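Local coordinates for cellulase (glycosyl hydrolase family 5) (Bacteroides ovatus, PDB 3ZMR), which hydrolyses internal beta-1,4-glucosidic linkages in the xyloglucan backbone, with retention of the anomeric configuration, releasing xyloglucan oligosaccharides, at residues R416-E421 against S458-K464; V391-G397 against K431-W437. All coordinates share one frame; numbering follows the deposited sequence.

Contact 1: residues R416-E421 against S458-K464; sequences RNDYIE and SIAAIMK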
# COMPACT_ATOMS: atom_id res chain seq x y z
N ARG A 416 24.41 -8.89 -9.32
CA ARG A 416 22.97 -9.13 -9.07
C ARG A 416 22.81 -9.89 -7.77
O ARG A 416 21.95 -9.56 -6.91
CB ARG A 416 22.26 -9.92 -10.16
CG ARG A 416 22.22 -9.24 -11.50
CD ARG A 416 21.49 -10.15 -12.47
NE ARG A 416 20.05 -10.24 -12.17
CZ ARG A 416 19.46 -11.27 -11.57
NH1 ARG A 416 20.12 -12.37 -11.21
NH2 ARG A 416 18.14 -11.17 -11.31
N ASN A 417 23.56 -10.96 -7.61
CA ASN A 417 23.42 -11.81 -6.42
C ASN A 417 23.91 -11.15 -5.13
O ASN A 417 23.30 -11.30 -4.07
CB ASN A 417 24.02 -13.18 -6.68
CG ASN A 417 23.22 -13.95 -7.70
OD1 ASN A 417 21.98 -13.78 -7.79
ND2 ASN A 417 23.89 -14.76 -8.49
N ASP A 418 24.96 -10.35 -5.23
CA ASP A 418 25.46 -9.55 -4.09
C ASP A 418 24.36 -8.56 -3.67
O ASP A 418 24.08 -8.38 -2.48
CB ASP A 418 26.75 -8.80 -4.47
CG ASP A 418 27.95 -9.71 -4.61
OD1 ASP A 418 27.89 -10.92 -4.21
OD2 ASP A 418 28.97 -9.19 -5.12
N TYR A 419 23.76 -7.91 -4.65
CA TYR A 419 22.71 -6.91 -4.44
C TYR A 419 21.46 -7.54 -3.78
O TYR A 419 20.94 -7.05 -2.79
CB TYR A 419 22.31 -6.24 -5.78
CG TYR A 419 21.15 -5.29 -5.66
CD1 TYR A 419 21.35 -3.98 -5.31
CD2 TYR A 419 19.86 -5.73 -5.89
CE1 TYR A 419 20.30 -3.10 -5.16
CE2 TYR A 419 18.79 -4.85 -5.80
CZ TYR A 419 19.01 -3.53 -5.43
OH TYR A 419 17.93 -2.66 -5.26
N ILE A 420 21.01 -8.63 -4.35
CA ILE A 420 19.87 -9.38 -3.84
C ILE A 420 20.07 -9.79 -2.40
O ILE A 420 19.20 -9.56 -1.54
CB ILE A 420 19.57 -10.63 -4.73
CG1 ILE A 420 18.99 -10.19 -6.09
CG2 ILE A 420 18.59 -11.57 -4.03
CD1 ILE A 420 18.95 -11.28 -7.14
N GLU A 421 21.21 -10.40 -2.10
CA GLU A 421 21.51 -10.81 -0.73
C GLU A 421 21.50 -9.61 0.20
O GLU A 421 20.98 -9.69 1.31
CB GLU A 421 22.88 -11.49 -0.68
CG GLU A 421 23.28 -11.96 0.71
CD GLU A 421 24.74 -12.36 0.82
OE1 GLU A 421 25.33 -12.87 -0.17
OE2 GLU A 421 25.29 -12.21 1.94
N SER A 458 20.55 -17.19 -7.75
CA SER A 458 19.79 -16.05 -7.21
C SER A 458 18.81 -16.47 -6.09
O SER A 458 18.66 -15.73 -5.11
CB SER A 458 19.06 -15.33 -8.32
OG SER A 458 19.96 -14.78 -9.26
N ILE A 459 18.19 -17.64 -6.21
CA ILE A 459 17.41 -18.20 -5.10
C ILE A 459 18.32 -18.32 -3.88
O ILE A 459 17.95 -17.93 -2.74
CB ILE A 459 16.75 -19.54 -5.43
CG1 ILE A 459 15.72 -19.36 -6.56
CG2 ILE A 459 16.11 -20.13 -4.18
CD1 ILE A 459 15.22 -20.66 -7.15
N ALA A 460 19.51 -18.89 -4.08
CA ALA A 460 20.47 -19.06 -2.98
C ALA A 460 20.88 -17.72 -2.36
O ALA A 460 21.09 -17.64 -1.13
CB ALA A 460 21.69 -19.85 -3.43
N ALA A 461 21.00 -16.66 -3.16
CA ALA A 461 21.34 -15.33 -2.65
C ALA A 461 20.25 -14.81 -1.69
O ALA A 461 20.52 -14.23 -0.64
CB ALA A 461 21.52 -14.35 -3.80
N ILE A 462 18.99 -15.03 -2.07
CA ILE A 462 17.87 -14.65 -1.23
C ILE A 462 17.92 -15.46 0.08
O ILE A 462 17.80 -14.88 1.18
CB ILE A 462 16.51 -14.87 -1.93
CG1 ILE A 462 16.37 -13.93 -3.11
CG2 ILE A 462 15.34 -14.69 -0.96
CD1 ILE A 462 15.19 -14.24 -4.01
N MET A 463 18.13 -16.77 -0.01
CA MET A 463 18.11 -17.60 1.19
C MET A 463 19.30 -17.26 2.11
O MET A 463 19.18 -17.30 3.33
CB MET A 463 18.11 -19.07 0.82
CG MET A 463 16.86 -19.50 0.08
SD MET A 463 15.30 -19.14 0.95
CE MET A 463 14.21 -18.73 -0.40
N LYS A 464 20.42 -16.88 1.52
CA LYS A 464 21.61 -16.46 2.28
C LYS A 464 21.27 -15.17 3.03
O LYS A 464 21.60 -15.00 4.22
CB LYS A 464 22.82 -16.25 1.37
CG LYS A 464 24.10 -15.89 2.12
CD LYS A 464 25.33 -16.05 1.25
CE LYS A 464 26.55 -15.37 1.88
NZ LYS A 464 27.58 -14.98 0.86
O HOH W 1 22.58 -15.98 -10.95
O HOH W 2 27.76 -12.31 2.82
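Ser458 donates through OG to Asn417 OD1 at 2.7 Å. The hydroxyl meets a lone pair of OD1 in the carbonyl plane, at a C=O...OG angle of 137°. The same OG accepts from Arg416 NH1 at 3.1 Å. This bond is bent, but OG lies at the guanidinium edge, close to its plane. Arg416 NH2 and NE also reach the carbonyls of Pro398 and Thr399. A water accepts from Asn417 ND2 and donates weakly to the buried OG, its third partner. The two helices follow the last two strands of a TIM barrel and cross at -30°. Their axes come within 8.1 Å, and Ala461 CA is the nearest to Glu421 CA. Ala461 CB sits 3.5 Å from Asn417 O, and Ala461 O is met by Glu421 CA at 3.6 Å in a CA-H...O contact. One turn on from Ser458, Ile420 CG2 presses tightly on Ile462 CG1 at 3.4 Å. Glu421 has CG anti to its backbone N (chi1 -179°), and its carboxylate lies across Lys464 CD and CE. Their salt bridge has a weak hydrogen bond, 3.3 Å from Lys464 NZ to Glu421 OE1. A water donates to OE2 and accepts weakly from NZ.

Contact 2: residues V391-G397 against K431-W437; sequences VIIGEYG and KLVPLYW. With GLC (alpha-D-glucopyranose), chain L; BGC (beta-D-glucopyranose), chain C.
Tyr396 and Tyr436 form the tight, aromatic end of this strand pair. Tyr436 turns its edge to the face of Tyr396, with ring planes at 79° and centroids 5.7 Å apart. The chi1 of Tyr396 is 75°, which places CG between the backbone N and the carbonyl carbon. This turns the ring back toward segment 431-437, where CE1 meets Pro434 CB at 3.8 Å. A water joins Tyr396 OH to Pro434 O.

Strands 391-396 and 433-436 are neighbours in the parallel eight-stranded barrel of the TIM fold. Val433 N bonds to Val391 O, Ile393 N to Val433 O, and Leu435 N to Ile393 O. Beyond these the ladder is less regular. Tyr396 N makes a weak bond to Leu435 O, while Trp437 N bonds firmly to Tyr396 O at 2.8 Å. Ile392 CG2 packs on Leu435 CD1 at 3.7 Å. The N-terminal end is the more open to solvent. There Lys431 is exposed, and a water spans Val391 N and Lys431 O. Lys431 itself ends the preceding helix in a Schellman motif.

At the same C-terminal end as the tyrosines, Glu395 and Trp437 lie side by side and line the sugar pocket. Glu395 CD is 3.6 Å from Trp437 CE3, and the carboxylate is tilted 23° from the indole plane. The bound glucose, modelled as both anomers, sits over the same ring face as Glu395 OE1. Glu395 OE2 is 2.7 Å from O2 of beta-D-glucopyranose. Arg172 and Tyr338 also hold the carboxylate, through a salt bridge to OE2 and a hydrogen bond to OE1. OE1 lies next to the anomeric carbon C1, consistent with Glu395 being the nucleophile of a retaining mechanism.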
# COMPACT_ATOMS: atom_id res chain seq x y z
N VAL A 391 5.77 -3.71 7.39
CA VAL A 391 6.07 -3.20 6.05
C VAL A 391 6.46 -4.35 5.14
O VAL A 391 7.36 -5.12 5.46
CB VAL A 391 7.19 -2.14 6.06
CG1 VAL A 391 7.45 -1.61 4.66
CG2 VAL A 391 6.88 -1.00 7.01
N ILE A 392 5.76 -4.43 4.01
CA ILE A 392 6.10 -5.31 2.92
C ILE A 392 6.83 -4.50 1.86
O ILE A 392 6.37 -3.46 1.42
CB ILE A 392 4.84 -5.96 2.32
CG1 ILE A 392 4.22 -6.93 3.32
CG2 ILE A 392 5.15 -6.73 1.04
CD1 ILE A 392 2.77 -7.27 3.05
N ILE A 393 8.03 -4.98 1.50
CA ILE A 393 8.72 -4.49 0.30
C ILE A 393 8.17 -5.36 -0.82
O ILE A 393 8.63 -6.48 -1.08
CB ILE A 393 10.26 -4.52 0.43
CG1 ILE A 393 10.72 -3.66 1.63
CG2 ILE A 393 10.96 -4.12 -0.87
CD1 ILE A 393 10.31 -2.20 1.56
N GLY A 394 7.11 -4.85 -1.44
CA GLY A 394 6.28 -5.67 -2.33
C GLY A 394 6.93 -6.08 -3.63
O GLY A 394 6.50 -7.06 -4.25
N GLU A 395 7.95 -5.31 -4.02
CA GLU A 395 8.79 -5.62 -5.16
C GLU A 395 10.20 -5.11 -4.91
O GLU A 395 10.38 -4.00 -4.43
CB GLU A 395 8.29 -4.95 -6.45
CG GLU A 395 6.87 -5.25 -6.85
CD GLU A 395 6.43 -4.52 -8.10
OE1 GLU A 395 7.29 -4.02 -8.86
OE2 GLU A 395 5.18 -4.43 -8.32
N TYR A 396 11.18 -5.94 -5.26
CA TYR A 396 12.58 -5.53 -5.39
C TYR A 396 13.20 -6.50 -6.41
O TYR A 396 12.69 -7.60 -6.62
CB TYR A 396 13.36 -5.55 -4.03
CG TYR A 396 13.68 -6.93 -3.61
CD1 TYR A 396 12.73 -7.74 -2.98
CD2 TYR A 396 14.94 -7.51 -3.87
CE1 TYR A 396 13.00 -9.06 -2.66
CE2 TYR A 396 15.20 -8.82 -3.58
CZ TYR A 396 14.25 -9.61 -2.97
OH TYR A 396 14.51 -10.95 -2.67
N GLY A 397 14.35 -6.13 -6.95
CA GLY A 397 15.17 -7.06 -7.73
C GLY A 397 15.72 -6.46 -9.00
O GLY A 397 15.13 -5.57 -9.60
N LYS A 431 13.09 -5.82 9.91
CA LYS A 431 11.79 -6.49 10.10
C LYS A 431 10.82 -6.25 8.94
O LYS A 431 9.61 -6.29 9.13
CB LYS A 431 11.18 -6.13 11.46
CG LYS A 431 12.10 -6.44 12.65
CD LYS A 431 11.35 -6.30 13.97
CE LYS A 431 12.19 -6.66 15.19
NZ LYS A 431 13.45 -5.89 15.21
N LEU A 432 11.35 -5.99 7.74
CA LEU A 432 10.58 -5.80 6.51
C LEU A 432 10.46 -7.12 5.77
O LEU A 432 11.37 -7.97 5.82
CB LEU A 432 11.27 -4.78 5.59
CG LEU A 432 11.87 -3.55 6.26
CD1 LEU A 432 12.59 -2.73 5.21
CD2 LEU A 432 10.84 -2.73 7.01
N VAL A 433 9.34 -7.33 5.09
CA VAL A 433 9.11 -8.55 4.33
C VAL A 433 9.44 -8.35 2.85
O VAL A 433 8.74 -7.59 2.18
CB VAL A 433 7.62 -9.00 4.42
CG1 VAL A 433 7.37 -10.26 3.62
CG2 VAL A 433 7.20 -9.19 5.88
N PRO A 434 10.48 -9.02 2.34
CA PRO A 434 10.94 -8.73 0.97
C PRO A 434 10.35 -9.69 -0.06
O PRO A 434 10.50 -10.91 0.09
CB PRO A 434 12.44 -8.93 1.07
CG PRO A 434 12.59 -10.04 2.05
CD PRO A 434 11.49 -9.82 3.07
N LEU A 435 9.70 -9.16 -1.09
CA LEU A 435 9.11 -9.95 -2.19
C LEU A 435 9.79 -9.63 -3.53
O LEU A 435 9.74 -8.52 -4.03
CB LEU A 435 7.60 -9.72 -2.30
CG LEU A 435 6.78 -9.76 -1.02
CD1 LEU A 435 5.31 -9.55 -1.36
CD2 LEU A 435 6.99 -11.07 -0.31
N TYR A 436 10.48 -10.64 -4.05
CA TYR A 436 11.29 -10.54 -5.28
C TYR A 436 10.41 -10.39 -6.52
O TYR A 436 9.41 -11.06 -6.66
CB TYR A 436 12.16 -11.80 -5.41
CG TYR A 436 13.05 -11.78 -6.64
CD1 TYR A 436 14.24 -11.08 -6.66
CD2 TYR A 436 12.66 -12.43 -7.79
CE1 TYR A 436 15.04 -11.06 -7.81
CE2 TYR A 436 13.42 -12.38 -8.94
CZ TYR A 436 14.61 -11.70 -8.94
OH TYR A 436 15.37 -11.62 -10.06
N TRP A 437 10.84 -9.52 -7.43
CA TRP A 437 10.14 -9.28 -8.69
C TRP A 437 10.55 -10.31 -9.74
O TRP A 437 11.60 -10.20 -10.37
CB TRP A 437 10.36 -7.85 -9.22
CG TRP A 437 9.54 -7.61 -10.44
CD1 TRP A 437 10.02 -7.45 -11.72
CD2 TRP A 437 8.10 -7.55 -10.55
NE1 TRP A 437 8.97 -7.28 -12.58
CE2 TRP A 437 7.79 -7.35 -11.92
CE3 TRP A 437 7.07 -7.65 -9.65
CZ2 TRP A 437 6.46 -7.24 -12.40
CZ3 TRP A 437 5.76 -7.54 -10.12
CH2 TRP A 437 5.46 -7.33 -11.47
C1 GLC L . 6.97 -1.69 -10.34
C2 GLC L . 5.66 -2.10 -11.00
C3 GLC L . 5.84 -3.30 -11.93
C4 GLC L . 6.97 -2.95 -12.91
C5 GLC L . 8.20 -2.41 -12.15
C6 GLC L . 9.38 -2.06 -13.05
O2 GLC L . 4.70 -2.34 -10.00
O3 GLC L . 4.61 -3.68 -12.58
O4 GLC L . 7.30 -4.15 -13.56
O5 GLC L . 7.84 -1.29 -11.37
O6 GLC L . 10.18 -3.22 -13.14
C2 BGC C . 5.54 -1.93 -10.94
C3 BGC C . 5.86 -3.15 -11.83
C4 BGC C . 7.06 -2.90 -12.74
C5 BGC C . 8.18 -2.45 -11.79
C6 BGC C . 9.48 -2.24 -12.55
C1 BGC C . 6.73 -1.27 -10.22
O2 BGC C . 4.58 -2.32 -9.96
O3 BGC C . 4.70 -3.45 -12.62
O4 BGC C . 7.36 -4.10 -13.51
O5 BGC C . 7.84 -1.22 -11.12
O6 BGC C . 9.18 -1.44 -13.70
O HOH W 3 7.02 -5.97 8.80
O HOH W 4 12.43 -12.36 -1.43

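Overall arrangement
The chain begins with a separate beta domain, then builds the eight-stranded barrel. Both contacts fall at the end of that barrel. Contact 2 closes the beta-alpha-beta unit made of strand 391-396, helix 406-429 and strand 433-436. Contact 1 starts inside that loop, on helix 406-429, and closes on the final helix 456-471. Contact 1 opens before contact 2 has closed and closes after it, so the two loops cross. Contact 2 joins the last two barrel strands, and contact 1 joins the helices that follow them. The two meet where Arg416, Ile420 and Ile462 pack against Tyr436, and Ile462 against Tyr396. The helix pair thereby packs on tyrosines next in sequence to Glu395 and Trp437.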